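Local coordinates for protein alanine racemase (Enterococcus faecalis, PDB 3E5P) that joins an N-terminal TIM barrel to a mostly beta C-terminal domain, the two-domain build of its family, and assembles as a dimer, at residues P245-T250 / T332-D337; E269-E274 / E307-V312; G289-L294 / E349-I354. The protein carries 1 engineered substitution. One frame throughout, in Å; residues are numbered along the deposited sequence.

All three contacts lie in the C-terminal domain, beyond the TIM barrel. Following the chain, 245-250 begins contact 1, 269-274 contact 2 and 289-294 contact 3. At 307-312 the chain closes contact 2, a loop nested wholly inside the larger one that contact 1 closes at 332-337. Contact 3 starts within both loops and closes beyond them at 349-354, so it crosses each. Contact 1 joins neighbouring strands of the mixed sheet, contact 2 sets a small hairpin against the loop after strand 304-307, and contact 3 fastens helix 344-351 to the loop before strand 298-301. W290 of contact 3 packs against L249 and L333 of contact 1 and I308 of contact 2.

Contact 1: residues P245-T250 / T332-D337; sequences PALRLT and TLVGKD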
ATOM      1  N   PRO C 245     -13.186   5.176  16.980  1.00 27.69           N
ATOM      2  CA  PRO C 245     -12.167   4.471  16.188  1.00 26.17           C
ATOM      3  C   PRO C 245     -12.487   3.007  15.909  1.00 25.03           C
ATOM      4  O   PRO C 245     -12.750   2.234  16.827  1.00 26.51           O
ATOM      5  CB  PRO C 245     -10.905   4.646  17.031  1.00 24.84           C
ATOM      6  CG  PRO C 245     -11.079   6.024  17.576  1.00 25.88           C
ATOM      7  CD  PRO C 245     -12.552   6.038  17.997  1.00 27.03           C
ATOM      8  N   ALA C 246     -12.440   2.624  14.639  1.00 24.39           N
ATOM      9  CA  ALA C 246     -12.746   1.256  14.248  1.00 25.38           C
ATOM     10  C   ALA C 246     -11.543   0.407  13.837  1.00 25.74           C
ATOM     11  O   ALA C 246     -11.689  -0.781  13.543  1.00 26.88           O
ATOM     12  CB  ALA C 246     -13.760   1.280  13.108  1.00 25.58           C
ATOM     13  N   LEU C 247     -10.356   1.004  13.826  1.00 26.68           N
ATOM     14  CA  LEU C 247      -9.149   0.304  13.391  1.00 27.05           C
ATOM     15  C   LEU C 247      -8.117   0.212  14.486  1.00 28.84           C
ATOM     16  O   LEU C 247      -7.856   1.197  15.165  1.00 30.63           O
ATOM     17  CB  LEU C 247      -8.547   1.061  12.199  1.00 26.08           C
ATOM     18  CG  LEU C 247      -7.290   0.663  11.410  1.00 23.26           C
ATOM     19  CD1 LEU C 247      -6.124   0.306  12.336  1.00 20.79           C
ATOM     20  CD2 LEU C 247      -7.635  -0.484  10.505  1.00 25.30           C
ATOM     21  N   ARG C 248      -7.533  -0.974  14.655  1.00 29.81           N
ATOM     22  CA  ARG C 248      -6.470  -1.190  15.639  1.00 28.60           C
ATOM     23  C   ARG C 248      -5.402  -1.982  14.914  1.00 27.36           C
ATOM     24  O   ARG C 248      -5.720  -2.826  14.088  1.00 27.47           O
ATOM     25  CB  ARG C 248      -6.970  -1.976  16.855  1.00 30.64           C
ATOM     26  CG  ARG C 248      -7.972  -1.208  17.697  1.00 34.66           C
ATOM     27  CD  ARG C 248      -8.394  -1.959  18.960  1.00 37.46           C
ATOM     28  NE  ARG C 248      -7.345  -1.976  19.975  1.00 39.09           N
ATOM     29  CZ  ARG C 248      -6.608  -3.040  20.263  1.00 39.30           C
ATOM     30  NH1 ARG C 248      -6.814  -4.178  19.605  1.00 40.14           N
ATOM     31  NH2 ARG C 248      -5.668  -2.967  21.199  1.00 36.66           N
ATOM     32  N   LEU C 249      -4.138  -1.704  15.206  1.00 26.97           N
ATOM     33  CA  LEU C 249      -3.042  -2.400  14.543  1.00 27.25           C
ATOM     34  C   LEU C 249      -2.144  -3.040  15.586  1.00 27.96           C
ATOM     35  O   LEU C 249      -1.511  -2.356  16.389  1.00 28.58           O
ATOM     36  CB  LEU C 249      -2.262  -1.413  13.673  1.00 27.27           C
ATOM     37  CG  LEU C 249      -1.037  -1.886  12.886  1.00 27.96           C
ATOM     38  CD1 LEU C 249      -1.341  -3.125  12.069  1.00 26.19           C
ATOM     39  CD2 LEU C 249      -0.598  -0.749  11.985  1.00 28.53           C
ATOM     40  N   THR C 250      -2.087  -4.363  15.554  1.00 27.87           N
ATOM     41  CA  THR C 250      -1.328  -5.132  16.522  1.00 28.28           C
ATOM     42  C   THR C 250      -0.220  -5.989  15.939  1.00 28.54           C
ATOM     43  O   THR C 250      -0.293  -6.417  14.789  1.00 30.70           O
ATOM     44  CB  THR C 250      -2.297  -6.045  17.302  1.00 27.29           C
ATOM     45  OG1 THR C 250      -3.098  -5.238  18.172  1.00 28.43           O
ATOM     46  CG2 THR C 250      -1.560  -7.079  18.103  1.00 29.70           C
ATOM     47  N   THR C 332       1.369  -2.810  20.438  1.00 24.03           N
ATOM     48  CA  THR C 332       0.265  -2.027  19.890  1.00 24.89           C
ATOM     49  C   THR C 332       0.778  -0.868  19.049  1.00 24.59           C
ATOM     50  O   THR C 332       1.294   0.120  19.576  1.00 23.39           O
ATOM     51  CB  THR C 332      -0.649  -1.451  21.009  1.00 24.46           C
ATOM     52  OG1 THR C 332      -1.286  -2.525  21.700  1.00 28.11           O
ATOM     53  CG2 THR C 332      -1.731  -0.545  20.423  1.00 23.25           C
ATOM     54  N   LEU C 333       0.628  -0.992  17.740  1.00 25.09           N
ATOM     55  CA  LEU C 333       1.072   0.053  16.832  1.00 27.06           C
ATOM     56  C   LEU C 333       0.048   1.186  16.799  1.00 26.58           C
ATOM     57  O   LEU C 333       0.395   2.362  16.887  1.00 25.19           O
ATOM     58  CB  LEU C 333       1.272  -0.544  15.445  1.00 27.05           C
ATOM     59  CG  LEU C 333       2.332  -1.655  15.435  1.00 26.59           C
ATOM     60  CD1 LEU C 333       2.288  -2.394  14.104  1.00 30.21           C
ATOM     61  CD2 LEU C 333       3.707  -1.066  15.651  1.00 26.08           C
ATOM     62  N   VAL C 334      -1.220   0.809  16.682  1.00 27.54           N
ATOM     63  CA  VAL C 334      -2.335   1.749  16.654  1.00 27.15           C
ATOM     64  C   VAL C 334      -3.376   1.178  17.611  1.00 28.75           C
ATOM     65  O   VAL C 334      -3.711  -0.003  17.525  1.00 29.82           O
ATOM     66  CB  VAL C 334      -2.954   1.848  15.235  1.00 26.44           C
ATOM     67  CG1 VAL C 334      -4.195   2.742  15.262  1.00 24.61           C
ATOM     68  CG2 VAL C 334      -1.921   2.383  14.252  1.00 21.89           C
ATOM     69  N   GLY C 335      -3.879   2.003  18.519  1.00 30.48           N
ATOM     70  CA  GLY C 335      -4.862   1.531  19.478  1.00 32.58           C
ATOM     71  C   GLY C 335      -4.501   1.941  20.894  1.00 33.61           C
ATOM     72  O   GLY C 335      -3.547   2.692  21.093  1.00 34.12           O
ATOM     73  N   LYS C 336      -5.252   1.445  21.877  1.00 33.60           N
ATOM     74  CA  LYS C 336      -4.998   1.782  23.278  1.00 33.90           C
ATOM     75  C   LYS C 336      -4.353   0.640  24.035  1.00 33.97           C
ATOM     76  O   LYS C 336      -4.528  -0.528  23.679  1.00 35.63           O
ATOM     77  CB  LYS C 336      -6.298   2.177  23.987  1.00 35.02           C
ATOM     78  CG  LYS C 336      -7.129   3.191  23.217  1.00 36.99           C
ATOM     79  CD  LYS C 336      -8.043   4.025  24.113  1.00 36.26           C
ATOM     80  CE  LYS C 336      -9.221   3.242  24.642  1.00 37.21           C
ATOM     81  NZ  LYS C 336     -10.159   4.144  25.367  1.00 37.63           N
ATOM     82  N   ASP C 337      -3.614   0.994  25.083  1.00 33.24           N
ATOM     83  CA  ASP C 337      -2.917   0.033  25.938  1.00 32.93           C
ATOM     84  C   ASP C 337      -2.458   0.800  27.180  1.00 32.77           C
ATOM     85  O   ASP C 337      -1.602   1.675  27.097  1.00 31.93           O
ATOM     86  CB  ASP C 337      -1.723  -0.558  25.184  1.00 35.18           C
ATOM     87  CG  ASP C 337      -0.943  -1.555  26.009  1.00 36.40           C
ATOM     88  OD1 ASP C 337      -1.566  -2.341  26.760  1.00 40.26           O
ATOM     89  OD2 ASP C 337       0.298  -1.565  25.895  1.00 35.97           O
TER
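The side chain of L249 spreads over two successive residues, its CB 3.7 Å from V334 CB and its CG 3.6 Å from L333 CD1. CG stands anti to the backbone N (chi1 179°), which carries it across to L333 while CB stays on V334, the two leucines crossing obliquely. Beneath this overlap, L249 O takes two amide hydrogens: L333 N, 2.9 Å from L249 O, lies nearly in line with the carbonyl but makes a bent bond (139° at the hydrogen), whereas V334 N lies in the carbonyl plane on a lone pair, 3.2 Å from that same oxygen, and its bond is straighter. L249 N returns a nearly straight bond to V334 O. Two residues facing one make this a classic beta bulge, set where strand 247-252 runs antiparallel to the end of strand 330-332 in the mixed sheet. Apolar residues suit this buried face, on which L249 also meets L11 of strand 10-13. Beta-branched V334 is at home in an extended backbone, and its CG1 reaches L247 CD1 at 4.3 Å. The chain then turns a corner through G335, whose phi of 131° and closeness to R248 call for a residue without CB. R248 occupies the other face of its strand; a bend at chi3 brings the guanidinium over the corner, where K336 O lies at its edge, 3.7 Å from NH2 of R248.

Contact 2: residues E269-E274 / E307-V312; sequences ETYVTE and EIVGRV
The aromatic ring of Y271 carries V309 on one face, and the guanidinium of R311 carries T270 on one of its own. V309 CB sits almost directly over the middle of the Y271 ring, 3.6 Å from the centroid and only 7° off the normal, a CH-pi contact. The Y271-V309 pair ties the beta hairpin of strands 264-265 and 271-272 to the loop that follows strand 304-307. V309 straddles the ring: CG1 lies 3.7 Å from Y271 CE1, while CG2 is 3.8 Å from Y271 CE2, on the two edges flanking the hydroxyl. A valine suits the place because its branch carbon rests on the face and its two methyls spread toward the two sides of the ring. The ring is held by more than packing, since Y271 OH is hydrogen-bonded to E277 OE1, so tyrosine offers an apolar face to V309 and a polar end to the carboxylate. Beside it, Y271 CB lies 3.7 Å from G310 N; G310, with a phi of 87° and an extended psi, adopts angles at which a CB would jam against the preceding carbonyl.

At the T270 end, the methyl CG2 rests over the guanidinium toward its rim, 3.1 Å from R311 NH1, where the two side chains cross at about a right angle. A chi1 of 69° puts OG1 between the backbone N and the carbonyl carbon, on the G310 side, where it makes a weak hydrogen bond to Q295 OE1, and leaves the methyl beside the N. R311 also has R292 close by, a like charge. On the hairpin side, E269 packs against Y180 of the second subunit. A water bridges the backbones, accepting from T270 N at 2.8 Å and, weakly, from R311 N at 3.3 Å.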
ATOM      1  N   GLU C 269      23.119   2.692   9.207  1.00 42.49           N
ATOM      2  CA  GLU C 269      23.506   2.903  10.594  1.00 43.59           C
ATOM      3  C   GLU C 269      23.077   4.306  11.005  1.00 42.75           C
ATOM      4  O   GLU C 269      23.893   5.110  11.460  1.00 43.88           O
ATOM      5  CB  GLU C 269      25.019   2.764  10.767  1.00 45.16           C
ATOM      6  CG  GLU C 269      25.438   2.675  12.227  1.00 50.86           C
ATOM      7  CD  GLU C 269      26.944   2.788  12.443  1.00 54.01           C
ATOM      8  OE1 GLU C 269      27.397   2.510  13.581  1.00 55.48           O
ATOM      9  OE2 GLU C 269      27.667   3.157  11.486  1.00 54.03           O
ATOM     10  N   THR C 270      21.792   4.600  10.830  1.00 40.36           N
ATOM     11  CA  THR C 270      21.274   5.911  11.184  1.00 36.25           C
ATOM     12  C   THR C 270      21.203   6.046  12.697  1.00 35.78           C
ATOM     13  O   THR C 270      21.197   7.152  13.226  1.00 33.59           O
ATOM     14  CB  THR C 270      19.868   6.133  10.612  1.00 35.39           C
ATOM     15  OG1 THR C 270      18.942   5.278  11.286  1.00 35.25           O
ATOM     16  CG2 THR C 270      19.845   5.833   9.130  1.00 34.55           C
ATOM     17  N   TYR C 271      21.153   4.909  13.385  1.00 37.31           N
ATOM     18  CA  TYR C 271      21.084   4.894  14.842  1.00 39.35           C
ATOM     19  C   TYR C 271      22.252   4.144  15.506  1.00 39.97           C
ATOM     20  O   TYR C 271      22.679   3.088  15.029  1.00 39.95           O
ATOM     21  CB  TYR C 271      19.777   4.247  15.293  1.00 39.87           C
ATOM     22  CG  TYR C 271      19.561   4.296  16.791  1.00 41.59           C
ATOM     23  CD1 TYR C 271      19.232   5.497  17.426  1.00 40.90           C
ATOM     24  CD2 TYR C 271      19.693   3.146  17.577  1.00 41.19           C
ATOM     25  CE1 TYR C 271      19.038   5.554  18.804  1.00 41.42           C
ATOM     26  CE2 TYR C 271      19.504   3.190  18.958  1.00 40.93           C
ATOM     27  CZ  TYR C 271      19.174   4.402  19.565  1.00 41.18           C
ATOM     28  OH  TYR C 271      18.974   4.467  20.925  1.00 41.19           O
ATOM     29  N   VAL C 272      22.763   4.698  16.604  1.00 41.31           N
ATOM     30  CA  VAL C 272      23.844   4.066  17.361  1.00 42.95           C
ATOM     31  C   VAL C 272      23.504   4.073  18.851  1.00 43.94           C
ATOM     32  O   VAL C 272      23.149   5.114  19.420  1.00 43.70           O
ATOM     33  CB  VAL C 272      25.211   4.775  17.155  1.00 42.49           C
ATOM     34  CG1 VAL C 272      25.635   4.673  15.698  1.00 41.68           C
ATOM     35  CG2 VAL C 272      25.128   6.229  17.597  1.00 43.18           C
ATOM     36  N   THR C 273      23.601   2.904  19.474  1.00 44.49           N
ATOM     37  CA  THR C 273      23.304   2.781  20.894  1.00 46.62           C
ATOM     38  C   THR C 273      24.109   3.794  21.699  1.00 48.33           C
ATOM     39  O   THR C 273      25.285   4.038  21.422  1.00 47.51           O
ATOM     40  CB  THR C 273      23.617   1.359  21.426  1.00 45.89           C
ATOM     41  OG1 THR C 273      24.937   0.977  21.018  1.00 46.12           O
ATOM     42  CG2 THR C 273      22.609   0.352  20.898  1.00 44.45           C
ATOM     43  N   GLU C 274      23.457   4.380  22.696  1.00 49.99           N
ATOM     44  CA  GLU C 274      24.088   5.367  23.554  1.00 52.48           C
ATOM     45  C   GLU C 274      24.583   4.677  24.831  1.00 53.21           C
ATOM     46  O   GLU C 274      25.429   5.204  25.552  1.00 53.21           O
ATOM     47  CB  GLU C 274      23.076   6.465  23.900  1.00 55.47           C
ATOM     48  CG  GLU C 274      23.699   7.763  24.403  1.00 59.33           C
ATOM     49  CD  GLU C 274      24.359   8.566  23.297  1.00 60.69           C
ATOM     50  OE1 GLU C 274      25.212   9.424  23.615  1.00 60.98           O
ATOM     51  OE2 GLU C 274      24.016   8.345  22.116  1.00 61.45           O
ATOM     52  N   GLU C 307      10.421   3.796  21.453  1.00 30.82           N
ATOM     53  CA  GLU C 307      10.879   4.449  20.233  1.00 30.37           C
ATOM     54  C   GLU C 307      11.273   3.424  19.174  1.00 27.73           C
ATOM     55  O   GLU C 307      11.967   2.450  19.467  1.00 26.31           O
ATOM     56  CB  GLU C 307      12.058   5.377  20.531  1.00 32.59           C
ATOM     57  CG  GLU C 307      12.280   6.454  19.482  1.00 38.74           C
ATOM     58  CD  GLU C 307      13.544   7.253  19.726  1.00 41.30           C
ATOM     59  OE1 GLU C 307      13.657   7.877  20.801  1.00 44.43           O
ATOM     60  OE2 GLU C 307      14.427   7.258  18.841  1.00 42.82           O
ATOM     61  N   ILE C 308      10.826   3.650  17.944  1.00 26.16           N
ATOM     62  CA  ILE C 308      11.219   2.660  16.783  1.00 23.99           C
ATOM     63  C   ILE C 308      12.557   3.389  16.734  1.00 22.43           C
ATOM     64  O   ILE C 308      12.603   4.618  16.676  1.00 24.06           O
ATOM     65  CB  ILE C 308      10.324   2.917  15.630  1.00 25.43           C
ATOM     66  CG1 ILE C 308       8.987   2.317  16.073  1.00 25.09           C
ATOM     67  CG2 ILE C 308      10.884   2.159  14.436  1.00 24.23           C
ATOM     68  CD1 ILE C 308       7.808   2.771  15.240  1.00 24.06           C
ATOM     69  N   VAL C 309      13.644   2.626  16.755  1.00 22.05           N
ATOM     70  CA  VAL C 309      14.974   3.091  16.401  1.00 19.73           C
ATOM     71  C   VAL C 309      15.681   2.593  15.227  1.00 19.38           C
ATOM     72  O   VAL C 309      15.525   1.381  15.089  1.00 18.97           O
ATOM     73  CB  VAL C 309      16.031   3.240  17.642  1.00 19.86           C
ATOM     74  CG1 VAL C 309      15.556   4.209  18.730  1.00 17.55           C
ATOM     75  CG2 VAL C 309      16.045   1.829  18.191  1.00 16.07           C
ATOM     76  N   GLY C 310      16.360   3.335  14.363  1.00 19.90           N
ATOM     77  CA  GLY C 310      16.959   2.724  13.190  1.00 20.91           C
ATOM     78  C   GLY C 310      15.990   2.649  12.023  1.00 21.24           C
ATOM     79  O   GLY C 310      14.780   2.776  12.188  1.00 22.65           O
ATOM     80  N   ARG C 311      16.517   2.419  10.833  1.00 21.40           N
ATOM     81  CA  ARG C 311      15.667   2.366   9.646  1.00 22.87           C
ATOM     82  C   ARG C 311      14.604   1.272   9.642  1.00 21.34           C
ATOM     83  O   ARG C 311      14.893   0.114   9.915  1.00 22.22           O
ATOM     84  CB  ARG C 311      16.531   2.227   8.397  1.00 23.54           C
ATOM     85  CG  ARG C 311      16.290   3.302   7.365  1.00 25.43           C
ATOM     86  CD  ARG C 311      16.519   4.658   7.958  1.00 24.95           C
ATOM     87  NE  ARG C 311      16.962   5.635   6.974  1.00 22.68           N
ATOM     88  CZ  ARG C 311      17.281   6.885   7.287  1.00 20.59           C
ATOM     89  NH1 ARG C 311      17.184   7.286   8.543  1.00 18.73           N
ATOM     90  NH2 ARG C 311      17.741   7.718   6.371  1.00 20.94           N
ATOM     91  N   VAL C 312      13.370   1.655   9.340  1.00 20.50           N
ATOM     92  CA  VAL C 312      12.278   0.698   9.250  1.00 18.49           C
ATOM     93  C   VAL C 312      12.581  -0.165   8.046  1.00 18.41           C
ATOM     94  O   VAL C 312      12.795   0.354   6.959  1.00 16.46           O
ATOM     95  CB  VAL C 312      10.933   1.394   8.991  1.00 19.08           C
ATOM     96  CG1 VAL C 312       9.864   0.354   8.702  1.00 16.81           C
ATOM     97  CG2 VAL C 312      10.534   2.244  10.195  1.00 16.73           C
TER
HETATM   98  O   HOH W   1      19.807   2.670  10.509  1.00 24.11           O

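Contact 3: residues G289-L294 / E349-I354; sequences GWLRHL and EKLETI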
ATOM      1  N   GLY C 289       2.950  -1.213   4.903  1.00 19.83           N
ATOM      2  CA  GLY C 289       2.321   0.086   5.062  1.00 22.74           C
ATOM      3  C   GLY C 289       2.911   0.898   6.206  1.00 24.37           C
ATOM      4  O   GLY C 289       2.620   2.080   6.339  1.00 26.28           O
ATOM      5  N   TRP C 290       3.727   0.264   7.042  1.00 25.02           N
ATOM      6  CA  TRP C 290       4.369   0.944   8.163  1.00 23.24           C
ATOM      7  C   TRP C 290       5.565   1.629   7.511  1.00 22.89           C
ATOM      8  O   TRP C 290       6.683   1.113   7.537  1.00 24.88           O
ATOM      9  CB  TRP C 290       4.833  -0.090   9.204  1.00 21.43           C
ATOM     10  CG  TRP C 290       5.078   0.475  10.570  1.00 20.99           C
ATOM     11  CD1 TRP C 290       6.268   0.521  11.249  1.00 21.57           C
ATOM     12  CD2 TRP C 290       4.111   1.105  11.416  1.00 21.48           C
ATOM     13  NE1 TRP C 290       6.101   1.147  12.466  1.00 20.69           N
ATOM     14  CE2 TRP C 290       4.787   1.516  12.594  1.00 20.25           C
ATOM     15  CE3 TRP C 290       2.737   1.367  11.292  1.00 21.40           C
ATOM     16  CZ2 TRP C 290       4.137   2.175  13.639  1.00 18.92           C
ATOM     17  CZ3 TRP C 290       2.090   2.027  12.332  1.00 21.57           C
ATOM     18  CH2 TRP C 290       2.795   2.424  13.495  1.00 20.81           C
ATOM     19  N   LEU C 291       5.316   2.790   6.914  1.00 23.11           N
ATOM     20  CA  LEU C 291       6.349   3.534   6.199  1.00 23.10           C
ATOM     21  C   LEU C 291       7.649   3.847   6.943  1.00 23.70           C
ATOM     22  O   LEU C 291       7.687   3.894   8.165  1.00 23.03           O
ATOM     23  CB  LEU C 291       5.754   4.824   5.624  1.00 20.70           C
ATOM     24  CG  LEU C 291       4.602   4.664   4.625  1.00 23.43           C
ATOM     25  CD1 LEU C 291       4.294   6.030   4.024  1.00 20.38           C
ATOM     26  CD2 LEU C 291       4.967   3.654   3.513  1.00 18.50           C
ATOM     27  N   ARG C 292       8.708   4.064   6.165  1.00 23.98           N
ATOM     28  CA  ARG C 292      10.041   4.365   6.680  1.00 24.65           C
ATOM     29  C   ARG C 292      10.078   5.644   7.498  1.00 25.10           C
ATOM     30  O   ARG C 292      10.762   5.712   8.517  1.00 25.89           O
ATOM     31  CB  ARG C 292      11.045   4.464   5.514  1.00 23.59           C
ATOM     32  CG  ARG C 292      11.007   3.249   4.589  1.00 24.96           C
ATOM     33  CD  ARG C 292      11.901   3.391   3.395  1.00 22.46           C
ATOM     34  NE  ARG C 292      13.265   3.722   3.781  1.00 26.01           N
ATOM     35  CZ  ARG C 292      13.813   4.924   3.621  1.00 28.94           C
ATOM     36  NH1 ARG C 292      13.105   5.915   3.082  1.00 29.19           N
ATOM     37  NH2 ARG C 292      15.072   5.135   3.985  1.00 26.51           N
ATOM     38  N   HIS C 293       9.342   6.660   7.067  1.00 24.91           N
ATOM     39  CA  HIS C 293       9.339   7.917   7.798  1.00 24.61           C
ATOM     40  C   HIS C 293       8.735   7.842   9.188  1.00 24.14           C
ATOM     41  O   HIS C 293       8.487   8.874   9.812  1.00 24.20           O
ATOM     42  CB  HIS C 293       8.647   9.015   6.992  1.00 21.27           C
ATOM     43  CG  HIS C 293       9.577   9.753   6.087  1.00 22.49           C
ATOM     44  ND1 HIS C 293       9.886   9.314   4.821  1.00 25.55           N
ATOM     45  CD2 HIS C 293      10.328  10.860   6.296  1.00 24.41           C
ATOM     46  CE1 HIS C 293      10.790  10.117   4.289  1.00 24.71           C
ATOM     47  NE2 HIS C 293      11.077  11.063   5.164  1.00 22.98           N
ATOM     48  N   LEU C 294       8.515   6.626   9.678  1.00 24.22           N
ATOM     49  CA  LEU C 294       7.954   6.452  11.007  1.00 24.50           C
ATOM     50  C   LEU C 294       9.008   6.262  12.111  1.00 25.26           C
ATOM     51  O   LEU C 294       8.666   6.182  13.289  1.00 25.20           O
ATOM     52  CB  LEU C 294       6.955   5.286  11.009  1.00 23.87           C
ATOM     53  CG  LEU C 294       5.600   5.627  10.355  1.00 26.35           C
ATOM     54  CD1 LEU C 294       4.686   4.398  10.279  1.00 25.96           C
ATOM     55  CD2 LEU C 294       4.928   6.727  11.162  1.00 24.46           C
ATOM     56  N   GLU C 349       0.220  12.454  11.236  1.00 24.10           N
ATOM     57  CA  GLU C 349       1.040  13.619  11.563  1.00 24.58           C
ATOM     58  C   GLU C 349       2.525  13.312  11.500  1.00 23.08           C
ATOM     59  O   GLU C 349       3.316  14.139  11.055  1.00 22.52           O
ATOM     60  CB  GLU C 349       0.658  14.153  12.944  1.00 26.49           C
ATOM     61  CG  GLU C 349      -0.710  14.818  12.955  1.00 32.51           C
ATOM     62  CD  GLU C 349      -1.281  14.996  14.342  1.00 35.63           C
ATOM     63  OE1 GLU C 349      -1.420  13.984  15.068  1.00 40.53           O
ATOM     64  OE2 GLU C 349      -1.607  16.145  14.703  1.00 37.00           O
ATOM     65  N   LYS C 350       2.908  12.121  11.936  1.00 23.57           N
ATOM     66  CA  LYS C 350       4.309  11.745  11.871  1.00 24.79           C
ATOM     67  C   LYS C 350       4.714  11.614  10.398  1.00 26.24           C
ATOM     68  O   LYS C 350       5.846  11.895  10.027  1.00 26.25           O
ATOM     69  CB  LYS C 350       4.537  10.416  12.591  1.00 23.87           C
ATOM     70  CG  LYS C 350       5.986   9.990  12.633  1.00 25.59           C
ATOM     71  CD  LYS C 350       6.848  11.061  13.288  1.00 27.14           C
ATOM     72  CE  LYS C 350       8.310  10.619  13.436  1.00 28.24           C
ATOM     73  NZ  LYS C 350       8.966  10.429  12.127  1.00 29.99           N
ATOM     74  N   LEU C 351       3.764  11.192   9.564  1.00 27.55           N
ATOM     75  CA  LEU C 351       3.995  11.010   8.132  1.00 26.22           C
ATOM     76  C   LEU C 351       3.673  12.276   7.320  1.00 25.83           C
ATOM     77  O   LEU C 351       3.866  12.318   6.099  1.00 23.90           O
ATOM     78  CB  LEU C 351       3.136   9.846   7.637  1.00 27.09           C
ATOM     79  CG  LEU C 351       3.742   8.468   7.353  1.00 25.73           C
ATOM     80  CD1 LEU C 351       4.937   8.203   8.241  1.00 27.10           C
ATOM     81  CD2 LEU C 351       2.651   7.417   7.531  1.00 24.24           C
ATOM     82  N   GLU C 352       3.185  13.300   8.011  1.00 26.09           N
ATOM     83  CA  GLU C 352       2.818  14.567   7.388  1.00 25.09           C
ATOM     84  C   GLU C 352       1.736  14.409   6.319  1.00 22.95           C
ATOM     85  O   GLU C 352       1.803  15.014   5.260  1.00 20.35           O
ATOM     86  CB  GLU C 352       4.060  15.249   6.808  1.00 26.87           C
ATOM     87  CG  GLU C 352       5.055  15.668   7.884  1.00 31.91           C
ATOM     88  CD  GLU C 352       6.280  16.394   7.343  1.00 36.95           C
ATOM     89  OE1 GLU C 352       7.183  16.712   8.148  1.00 39.32           O
ATOM     90  OE2 GLU C 352       6.346  16.649   6.121  1.00 40.62           O
ATOM     91  N   THR C 353       0.745  13.575   6.614  1.00 21.70           N
ATOM     92  CA  THR C 353      -0.380  13.340   5.721  1.00 21.77           C
ATOM     93  C   THR C 353      -1.659  13.337   6.536  1.00 20.55           C
ATOM     94  O   THR C 353      -1.725  13.922   7.607  1.00 20.43           O
ATOM     95  CB  THR C 353      -0.284  11.981   4.980  1.00 22.43           C
ATOM     96  OG1 THR C 353       0.431  11.035   5.787  1.00 21.86           O
ATOM     97  CG2 THR C 353       0.390  12.158   3.631  1.00 23.54           C
ATOM     98  N   ILE C 354      -2.682  12.679   6.008  1.00 20.67           N
ATOM     99  CA  ILE C 354      -3.961  12.573   6.684  1.00 19.52           C
ATOM    100  C   ILE C 354      -4.286  11.091   6.868  1.00 20.63           C
ATOM    101  O   ILE C 354      -3.912  10.251   6.041  1.00 22.20           O
ATOM    102  CB  ILE C 354      -5.046  13.275   5.871  1.00 20.41           C
ATOM    103  CG1 ILE C 354      -5.075  12.715   4.442  1.00 20.06           C
ATOM    104  CG2 ILE C 354      -4.768  14.781   5.850  1.00 21.17           C
ATOM    105  CD1 ILE C 354      -6.080  13.419   3.518  1.00 16.96           C
TER
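L294 and L351 make the tight part of this contact: CD1 of L351 comes to 3.3 Å from L294 CD2 and 3.4 Å from L294 CG. Here a short 3-10 segment, 292-294, meets the last turn of helix 344-351, which a Schellman motif ends with E352 at the positive-phi C-prime position. Leucines suit the join, their branched ends giving methyls that interlock between the segments. L294 faces two ways, for its CD1 lies over the centre of the W290 ring while CD2 also touches K350 CG at 3.7 Å.

Packing is looser to the other side. L291 CD1 lies 4.1 Å from L351 CD2, with the side chains at about a right angle, and of the H293 side chain CB is the atom that touches L351, 4.0 Å from L351 CD1; the residue as a whole is exposed. The second subunit takes over beyond: its E357 accepts a hydrogen bond from R292 N, and its T353 packs on R292 and H293.

A lysine is apt at this outer edge, its first carbons, CB and CG, touching L294 CD2 and its ammonium gripping the backbone. Bends at chi2 and chi4 fold the chain back so that K350 NZ donates to H293 O at 2.8 Å, tilted 28° from the carbonyl plane.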